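Local atomic coordinates of double Glycine Motif Protease domain from AMS/PCAT Transporter (Lachnospiraceae bacterium C6A11, PDB entry 6MPZ), a protein that probably cleaves leader peptides after a double-glycine motif, as the C39 cysteine peptidase domain of a bacterial AMS/PCAT peptide transporter. Residues A[95-100]-A[128-133]; A[110-115]-A[122-127]. One frame throughout, in Å; residues are numbered along the deposited sequence.

Interaction 1: A[95-100]-A[128-133]; sequences IHWNFN and EEFDRS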
ATOM      1  N   ILE A  95       3.149  -0.989   0.284  1.00 27.22           N
ATOM      2  CA  ILE A  95       4.341  -1.747   0.490  1.00 29.61           C
ATOM      3  C   ILE A  95       4.656  -1.830   1.983  1.00 30.53           C
ATOM      4  O   ILE A  95       4.397  -0.879   2.739  1.00 31.51           O
ATOM      5  CB  ILE A  95       5.568  -1.221  -0.308  1.00 32.01           C
ATOM      6  CG1 ILE A  95       5.991   0.198   0.117  1.00 32.73           C
ATOM      7  CG2 ILE A  95       5.283  -1.273  -1.777  1.00 32.81           C
ATOM      8  CD1 ILE A  95       7.327   0.696  -0.433  1.00 33.51           C
ATOM      9  N   HIS A  96       5.198  -2.994   2.367  1.00 29.35           N
ATOM     10  CA  HIS A  96       5.657  -3.314   3.729  1.00 31.26           C
ATOM     11  C   HIS A  96       7.019  -2.612   3.933  1.00 27.65           C
ATOM     12  O   HIS A  96       7.815  -2.549   3.014  1.00 28.42           O
ATOM     13  CB  HIS A  96       5.726  -4.860   3.821  1.00 31.68           C
ATOM     14  CG  HIS A  96       5.899  -5.414   5.207  1.00 33.49           C
ATOM     15  ND1 HIS A  96       5.240  -4.922   6.313  1.00 34.86           N
ATOM     16  CD2 HIS A  96       6.614  -6.477   5.645  1.00 34.52           C
ATOM     17  CE1 HIS A  96       5.578  -5.624   7.372  1.00 34.42           C
ATOM     18  NE2 HIS A  96       6.404  -6.577   6.993  1.00 36.63           N
ATOM     19  N   TRP A  97       7.264  -2.065   5.117  1.00 31.30           N
ATOM     20  CA  TRP A  97       8.341  -1.076   5.342  1.00 29.37           C
ATOM     21  C   TRP A  97       8.972  -1.295   6.710  1.00 33.08           C
ATOM     22  O   TRP A  97       8.270  -1.221   7.725  1.00 33.60           O
ATOM     23  CB  TRP A  97       7.729   0.339   5.276  1.00 30.18           C
ATOM     24  CG  TRP A  97       8.664   1.538   5.159  1.00 31.04           C
ATOM     25  CD1 TRP A  97       9.027   2.405   6.150  1.00 30.43           C
ATOM     26  CD2 TRP A  97       9.287   2.024   3.965  1.00 32.22           C
ATOM     27  NE1 TRP A  97       9.832   3.406   5.642  1.00 32.21           N
ATOM     28  CE2 TRP A  97      10.021   3.187   4.312  1.00 32.07           C
ATOM     29  CE3 TRP A  97       9.304   1.580   2.629  1.00 31.41           C
ATOM     30  CZ2 TRP A  97      10.781   3.900   3.379  1.00 34.02           C
ATOM     31  CZ3 TRP A  97      10.054   2.303   1.695  1.00 31.14           C
ATOM     32  CH2 TRP A  97      10.792   3.432   2.078  1.00 31.48           C
ATOM     33  N   ASN A  98      10.287  -1.529   6.720  1.00 37.61           N
ATOM     34  CA  ASN A  98      11.073  -1.838   7.935  1.00 39.83           C
ATOM     35  C   ASN A  98      10.526  -2.999   8.781  1.00 44.58           C
ATOM     36  O   ASN A  98      10.708  -3.002   9.979  1.00 51.35           O
ATOM     37  CB  ASN A  98      11.228  -0.570   8.784  1.00 38.59           C
ATOM     38  CG  ASN A  98      11.936   0.528   8.038  1.00 43.37           C
ATOM     39  OD1 ASN A  98      12.808   0.249   7.216  1.00 55.78           O
ATOM     40  ND2 ASN A  98      11.553   1.774   8.283  1.00 34.58           N
ATOM     41  N   PHE A  99       9.815  -3.935   8.147  1.00 43.77           N
ATOM     42  CA  PHE A  99       9.203  -5.120   8.803  1.00 46.73           C
ATOM     43  C   PHE A  99       8.087  -4.810   9.824  1.00 44.92           C
ATOM     44  O   PHE A  99       7.593  -5.697  10.469  1.00 45.50           O
ATOM     45  CB  PHE A  99      10.297  -6.046   9.404  1.00 46.77           C
ATOM     46  CG  PHE A  99      11.316  -6.504   8.395  1.00 46.15           C
ATOM     47  CD1 PHE A  99      11.030  -7.579   7.549  1.00 45.17           C
ATOM     48  CD2 PHE A  99      12.528  -5.827   8.228  1.00 46.12           C
ATOM     49  CE1 PHE A  99      11.942  -7.990   6.571  1.00 42.91           C
ATOM     50  CE2 PHE A  99      13.437  -6.235   7.258  1.00 47.29           C
ATOM     51  CZ  PHE A  99      13.139  -7.320   6.423  1.00 44.85           C
ATOM     52  N   ASN A 100       7.645  -3.562   9.852  1.00 43.97           N
ATOM     53  CA  ASN A 100       6.897  -2.875  10.916  1.00 47.55           C
ATOM     54  C   ASN A 100       5.621  -2.119  10.528  1.00 42.40           C
ATOM     55  O   ASN A 100       4.816  -1.761  11.380  1.00 44.67           O
ATOM     56  CB  ASN A 100       7.746  -1.613  11.219  1.00 49.52           C
ATOM     57  CG  ASN A 100       8.572  -1.756  12.410  1.00 51.57           C
ATOM     58  OD1 ASN A 100       8.813  -0.804  13.132  1.00 63.74           O
ATOM     59  ND2 ASN A 100       9.049  -2.956  12.628  1.00 63.43           N
ATOM     60  N   GLU A 128      18.740   4.353  -2.223  1.00 59.86           N
ATOM     61  CA  GLU A 128      19.545   3.447  -1.387  1.00 61.54           C
ATOM     62  C   GLU A 128      18.768   3.123  -0.129  1.00 55.05           C
ATOM     63  O   GLU A 128      18.652   1.931   0.224  1.00 57.00           O
ATOM     64  CB  GLU A 128      20.950   3.981  -1.097  1.00 70.22           C
ATOM     65  CG  GLU A 128      20.972   5.387  -0.459  1.00 78.44           C
ATOM     66  CD  GLU A 128      20.833   5.455   1.052  1.00 85.51           C
ATOM     67  OE1 GLU A 128      20.970   4.419   1.735  1.00 87.04           O
ATOM     68  OE2 GLU A 128      20.556   6.579   1.540  1.00 78.78           O
ATOM     69  N   GLU A 129      18.185   4.155   0.504  1.00 49.00           N
ATOM     70  CA  GLU A 129      17.354   3.961   1.687  1.00 46.40           C
ATOM     71  C   GLU A 129      16.056   3.194   1.317  1.00 42.30           C
ATOM     72  O   GLU A 129      15.699   2.237   1.983  1.00 36.09           O
ATOM     73  CB  GLU A 129      17.029   5.295   2.337  1.00 44.80           C
ATOM     74  CG  GLU A 129      16.115   5.211   3.550  1.00 48.03           C
ATOM     75  CD  GLU A 129      15.818   6.545   4.178  1.00 45.60           C
ATOM     76  OE1 GLU A 129      16.740   7.368   4.220  1.00 55.47           O
ATOM     77  OE2 GLU A 129      14.712   6.749   4.734  1.00 51.51           O
ATOM     78  N   PHE A 130      15.401   3.569   0.226  1.00 45.07           N
ATOM     79  CA  PHE A 130      14.257   2.786  -0.255  1.00 44.32           C
ATOM     80  C   PHE A 130      14.575   1.314  -0.313  1.00 43.22           C
ATOM     81  O   PHE A 130      13.868   0.514   0.286  1.00 43.86           O
ATOM     82  CB  PHE A 130      13.787   3.219  -1.637  1.00 40.96           C
ATOM     83  CG  PHE A 130      12.602   2.433  -2.134  1.00 39.89           C
ATOM     84  CD1 PHE A 130      11.289   2.796  -1.755  1.00 39.64           C
ATOM     85  CD2 PHE A 130      12.779   1.313  -2.919  1.00 37.34           C
ATOM     86  CE1 PHE A 130      10.192   2.071  -2.206  1.00 36.80           C
ATOM     87  CE2 PHE A 130      11.683   0.587  -3.359  1.00 37.36           C
ATOM     88  CZ  PHE A 130      10.383   0.983  -3.006  1.00 36.52           C
ATOM     89  N   ASP A 131      15.665   0.976  -1.001  1.00 46.66           N
ATOM     90  CA  ASP A 131      16.081  -0.417  -1.199  1.00 45.76           C
ATOM     91  C   ASP A 131      16.272  -1.176   0.112  1.00 45.83           C
ATOM     92  O   ASP A 131      15.937  -2.362   0.170  1.00 41.03           O
ATOM     93  CB  ASP A 131      17.350  -0.521  -2.065  1.00 50.40           C
ATOM     94  CG  ASP A 131      17.114  -0.137  -3.555  1.00 52.60           C
ATOM     95  OD1 ASP A 131      15.957   0.097  -3.992  1.00 51.05           O
ATOM     96  OD2 ASP A 131      18.096  -0.075  -4.320  1.00 52.35           O
ATOM     97  N   ARG A 132      16.775  -0.527   1.178  1.00 46.38           N
ATOM     98  CA  ARG A 132      16.872  -1.237   2.471  1.00 45.50           C
ATOM     99  C   ARG A 132      15.572  -1.295   3.283  1.00 44.78           C
ATOM    100  O   ARG A 132      15.370  -2.254   4.017  1.00 46.41           O
ATOM    101  CB  ARG A 132      18.035  -0.748   3.320  1.00 50.34           C
ATOM    102  CG  ARG A 132      18.016   0.659   3.842  1.00 58.39           C
ATOM    103  CD  ARG A 132      19.071   0.896   4.935  1.00 63.93           C
ATOM    104  NE  ARG A 132      20.254   1.611   4.413  1.00 68.07           N
ATOM    105  CZ  ARG A 132      20.352   2.926   4.212  1.00 68.10           C
ATOM    106  NH1 ARG A 132      19.401   3.756   4.616  1.00 67.20           N
ATOM    107  NH2 ARG A 132      21.502   3.400   3.734  1.00 65.05           N
ATOM    108  N   SER A 133      14.710  -0.291   3.137  1.00 40.67           N
ATOM    109  CA  SER A 133      13.465  -0.165   3.905  1.00 39.13           C
ATOM    110  C   SER A 133      12.290  -1.002   3.329  1.00 41.15           C
ATOM    111  O   SER A 133      11.504  -1.609   4.088  1.00 40.69           O
ATOM    112  CB  SER A 133      13.024   1.298   3.996  1.00 37.39           C
ATOM    113  OG  SER A 133      13.918   2.018   4.795  1.00 40.24           O
TER
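With CG anti to the backbone N (chi1 -166°), the indole of W97 swings from the end of strand 95-97 toward helix 128-133. F130 also holds CG anti to its backbone N, which sends its ring back to meet the indole. S133, in the last turn of the helix, lays its CB over one face of the six-membered ring of W97, 3.5 Å from the centroid and almost on the ring normal, a CH-pi contact. At the indole edge, CD1 of F130 comes within 3.7 Å of W97 CZ3; the two ring planes meet obliquely at 57°. I95 adds a third apolar group, its CD1 3.6 Å from F130 CE1.

The polar link is at the backbone. N98 N donates to S133 O at 2.9 Å, nearly straight (171°) and aimed at a lone pair in the carbonyl plane, while W97 CA-H leans on the same oxygen. Between the side chains, S133 OG and N98 OD1 lie 3.2 Å apart, a weak bond; E129 O is an equally weak alternative, and the one proton cannot serve both fully.

The strand runs almost perpendicular to the helix. F108 meets the F130 ring edge-to-face and L85 of helix 82-88 packs on it, while A113 and I115 bring in strand 112-117, so the helix is seated against the antiparallel sheet.

Interaction 2: A[110-115]-A[122-127]; sequences GKYAYI and DVKIPM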
ATOM      1  N   GLY A 110      14.001   9.767 -10.863  1.00 37.30           N
ATOM      2  CA  GLY A 110      15.421   9.949 -10.573  1.00 37.98           C
ATOM      3  C   GLY A 110      15.936   8.991  -9.526  1.00 38.39           C
ATOM      4  O   GLY A 110      15.645   7.805  -9.588  1.00 37.37           O
ATOM      5  N   LYS A 111      16.684   9.520  -8.552  1.00 40.56           N
ATOM      6  CA  LYS A 111      17.253   8.765  -7.459  1.00 46.10           C
ATOM      7  C   LYS A 111      16.313   8.677  -6.251  1.00 43.63           C
ATOM      8  O   LYS A 111      16.786   8.559  -5.123  1.00 40.28           O
ATOM      9  CB  LYS A 111      18.594   9.396  -7.074  1.00 51.98           C
ATOM     10  CG  LYS A 111      19.655   9.110  -8.151  1.00 56.33           C
ATOM     11  CD  LYS A 111      19.829  10.186  -9.206  1.00 63.19           C
ATOM     12  CE  LYS A 111      20.953  11.135  -8.812  1.00 69.93           C
ATOM     13  NZ  LYS A 111      22.310  10.480  -8.808  1.00 70.99           N
ATOM     14  N   TYR A 112      15.008   8.769  -6.493  1.00 42.01           N
ATOM     15  CA  TYR A 112      14.005   8.991  -5.412  1.00 43.53           C
ATOM     16  C   TYR A 112      12.730   8.150  -5.607  1.00 37.88           C
ATOM     17  O   TYR A 112      12.210   8.016  -6.739  1.00 35.06           O
ATOM     18  CB  TYR A 112      13.653  10.494  -5.259  1.00 44.96           C
ATOM     19  CG  TYR A 112      14.810  11.293  -4.736  1.00 50.00           C
ATOM     20  CD1 TYR A 112      15.145  11.234  -3.407  1.00 54.21           C
ATOM     21  CD2 TYR A 112      15.614  12.070  -5.585  1.00 51.71           C
ATOM     22  CE1 TYR A 112      16.231  11.937  -2.905  1.00 57.98           C
ATOM     23  CE2 TYR A 112      16.734  12.717  -5.104  1.00 51.52           C
ATOM     24  CZ  TYR A 112      17.031  12.662  -3.759  1.00 54.36           C
ATOM     25  OH  TYR A 112      18.109  13.312  -3.219  1.00 50.69           O
ATOM     26  N   ALA A 113      12.255   7.600  -4.493  1.00 37.29           N
ATOM     27  CA  ALA A 113      10.934   6.974  -4.389  1.00 38.24           C
ATOM     28  C   ALA A 113       9.981   7.962  -3.712  1.00 37.33           C
ATOM     29  O   ALA A 113      10.361   8.654  -2.753  1.00 36.82           O
ATOM     30  CB  ALA A 113      11.021   5.703  -3.554  1.00 40.38           C
ATOM     31  N   TYR A 114       8.756   8.017  -4.218  1.00 36.23           N
ATOM     32  CA  TYR A 114       7.734   8.949  -3.725  1.00 38.32           C
ATOM     33  C   TYR A 114       6.603   8.185  -3.001  1.00 33.87           C
ATOM     34  O   TYR A 114       5.821   7.409  -3.609  1.00 32.27           O
ATOM     35  CB  TYR A 114       7.204   9.808  -4.875  1.00 40.85           C
ATOM     36  CG  TYR A 114       8.236  10.787  -5.367  1.00 44.88           C
ATOM     37  CD1 TYR A 114       9.241  10.379  -6.250  1.00 42.30           C
ATOM     38  CD2 TYR A 114       8.255  12.113  -4.909  1.00 48.12           C
ATOM     39  CE1 TYR A 114      10.219  11.281  -6.695  1.00 45.06           C
ATOM     40  CE2 TYR A 114       9.226  13.014  -5.350  1.00 47.34           C
ATOM     41  CZ  TYR A 114      10.207  12.594  -6.232  1.00 45.22           C
ATOM     42  OH  TYR A 114      11.149  13.487  -6.639  1.00 49.79           O
ATOM     43  N   ILE A 115       6.504   8.479  -1.715  1.00 29.76           N
ATOM     44  CA  ILE A 115       5.720   7.728  -0.756  1.00 30.88           C
ATOM     45  C   ILE A 115       4.802   8.675   0.040  1.00 33.33           C
ATOM     46  O   ILE A 115       5.152   9.833   0.287  1.00 34.59           O
ATOM     47  CB  ILE A 115       6.719   6.956   0.132  1.00 35.18           C
ATOM     48  CG1 ILE A 115       7.242   5.737  -0.648  1.00 32.70           C
ATOM     49  CG2 ILE A 115       6.149   6.562   1.469  1.00 39.71           C
ATOM     50  CD1 ILE A 115       8.464   5.115  -0.069  1.00 34.03           C
ATOM     51  N   ASP A 122       3.703  13.071   2.967  1.00 37.60           N
ATOM     52  CA  ASP A 122       4.354  12.826   1.675  1.00 44.31           C
ATOM     53  C   ASP A 122       5.884  13.048   1.737  1.00 44.56           C
ATOM     54  O   ASP A 122       6.342  14.129   2.081  1.00 46.32           O
ATOM     55  CB  ASP A 122       3.666  13.544   0.507  1.00 46.49           C
ATOM     56  CG  ASP A 122       3.820  15.030   0.543  1.00 46.56           C
ATOM     57  OD1 ASP A 122       3.370  15.642   1.504  1.00 45.18           O
ATOM     58  OD2 ASP A 122       4.372  15.589  -0.407  1.00 58.09           O
ATOM     59  N   VAL A 123       6.649  11.993   1.455  1.00 41.49           N
ATOM     60  CA  VAL A 123       8.109  12.049   1.557  1.00 44.01           C
ATOM     61  C   VAL A 123       8.814  11.539   0.277  1.00 46.20           C
ATOM     62  O   VAL A 123       8.204  10.839  -0.564  1.00 40.62           O
ATOM     63  CB  VAL A 123       8.621  11.333   2.831  1.00 43.11           C
ATOM     64  CG1 VAL A 123       8.209  12.123   4.059  1.00 45.89           C
ATOM     65  CG2 VAL A 123       8.093   9.917   2.950  1.00 43.93           C
ATOM     66  N   LYS A 124      10.070  11.950   0.122  1.00 48.79           N
ATOM     67  CA  LYS A 124      10.910  11.514  -0.994  1.00 46.79           C
ATOM     68  C   LYS A 124      12.026  10.725  -0.374  1.00 45.10           C
ATOM     69  O   LYS A 124      12.793  11.261   0.409  1.00 52.05           O
ATOM     70  CB  LYS A 124      11.450  12.639  -1.876  1.00 50.21           C
ATOM     71  CG  LYS A 124      11.425  14.042  -1.336  1.00 58.99           C
ATOM     72  CD  LYS A 124      11.756  15.049  -2.432  1.00 63.78           C
ATOM     73  CE  LYS A 124      12.717  14.604  -3.556  1.00 68.25           C
ATOM     74  NZ  LYS A 124      14.128  14.307  -3.175  1.00 69.04           N
ATOM     75  N   ILE A 125      12.097   9.446  -0.682  1.00 44.11           N
ATOM     76  CA  ILE A 125      13.112   8.563  -0.098  1.00 44.62           C
ATOM     77  C   ILE A 125      14.229   8.345  -1.165  1.00 44.04           C
ATOM     78  O   ILE A 125      13.947   7.955  -2.303  1.00 45.40           O
ATOM     79  CB  ILE A 125      12.481   7.225   0.383  1.00 43.68           C
ATOM     80  CG1 ILE A 125      11.240   7.467   1.273  1.00 50.00           C
ATOM     81  CG2 ILE A 125      13.478   6.360   1.114  1.00 44.61           C
ATOM     82  CD1 ILE A 125      11.465   8.138   2.618  1.00 51.68           C
ATOM     83  N   PRO A 126      15.495   8.626  -0.805  1.00 43.76           N
ATOM     84  CA  PRO A 126      16.625   8.216  -1.677  1.00 45.05           C
ATOM     85  C   PRO A 126      16.610   6.722  -1.965  1.00 50.67           C
ATOM     86  O   PRO A 126      16.330   5.932  -1.049  1.00 51.25           O
ATOM     87  CB  PRO A 126      17.879   8.586  -0.862  1.00 42.28           C
ATOM     88  CG  PRO A 126      17.412   9.475   0.234  1.00 43.33           C
ATOM     89  CD  PRO A 126      15.950   9.241   0.459  1.00 43.23           C
ATOM     90  N   MET A 127      16.922   6.342  -3.197  1.00 46.14           N
ATOM     91  CA  MET A 127      16.892   4.932  -3.630  1.00 45.61           C
ATOM     92  C   MET A 127      17.585   3.966  -2.739  1.00 52.59           C
ATOM     93  O   MET A 127      17.115   2.861  -2.562  1.00 46.51           O
ATOM     94  CB  MET A 127      17.529   4.741  -4.996  1.00 42.83           C
ATOM     95  CG  MET A 127      16.617   5.009  -6.125  1.00 48.32           C
ATOM     96  SD  MET A 127      15.014   4.193  -6.030  1.00 52.54           S
ATOM     97  CE  MET A 127      14.544   4.683  -7.688  1.00 54.16           C
TER
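Strands 112-117 and 123-126 form a beta hairpin at one border of the antiparallel sheet, with 123-126 outermost. Two hydrogen-bonded pairs, A113 with I125 and I115 with V123, join them through four bonds that lie in their carbonyl planes. Those of the first pair are the shortest: A113 N to I125 O and I125 N to A113 O both measure 2.8 Å. I115 N to V123 O is longer at 3.1 Å, yet the straightest (174°).

The non-hydrogen-bonded pairs put Y112, Y114, K124 and P126 on the opposite face from A113, I115, V123 and I125. K124 bends at chi3 and chi4, folding its ammonium over the Y112 ring; NZ stands 3.1 Å from the centroid, 11° off the normal, a close cation-pi contact. On its way there the lysine runs beside Y114, with CE 3.6 Å from Y114 OH. The Y114 ring also has a cation-pi partner in R13. P126 CG rests more loosely near Y112 CE1.

On the other face the packing is apolar: the I115 and I125 side chains cross obliquely, CD1 of I115 3.9 Å from CG1 of I125, and I115 CG2 lies beside V123 CG2. Where strand gives way to helix, P126 is the N-cap residue, and M127 N donates to K111 O at 2.9 Å, approaching from above the carbonyl plane. The result is a twisted antiparallel hairpin with one apolar face turned inward and one aromatic and cationic face, closing the edge of the sheet in this papain-like (clan CA) peptidase fold.

In the fold
The two contacts lie 12 Å apart, centre to centre, and both reach the same antiparallel sheet. Along the chain, interaction 2 is nested within interaction 1: strand 93-97 comes first, then 101-109, then the hairpin of 112-117 and 123-126, whose second strand runs straight into helix 127-133. That helix folds back over the sheet and brings F130 CD1 to A113 CB (3.4 Å); from strand 93-97, W97 CH2 meets I115 CD1 (3.6 Å), merging both into one buried apolar layer. W97 and I115 also touch residues of a probable Cys-His-Asp triad, C27, H101 and D117, and H96 and N100 contact the bound peptide, placing this packing next to the likely active site.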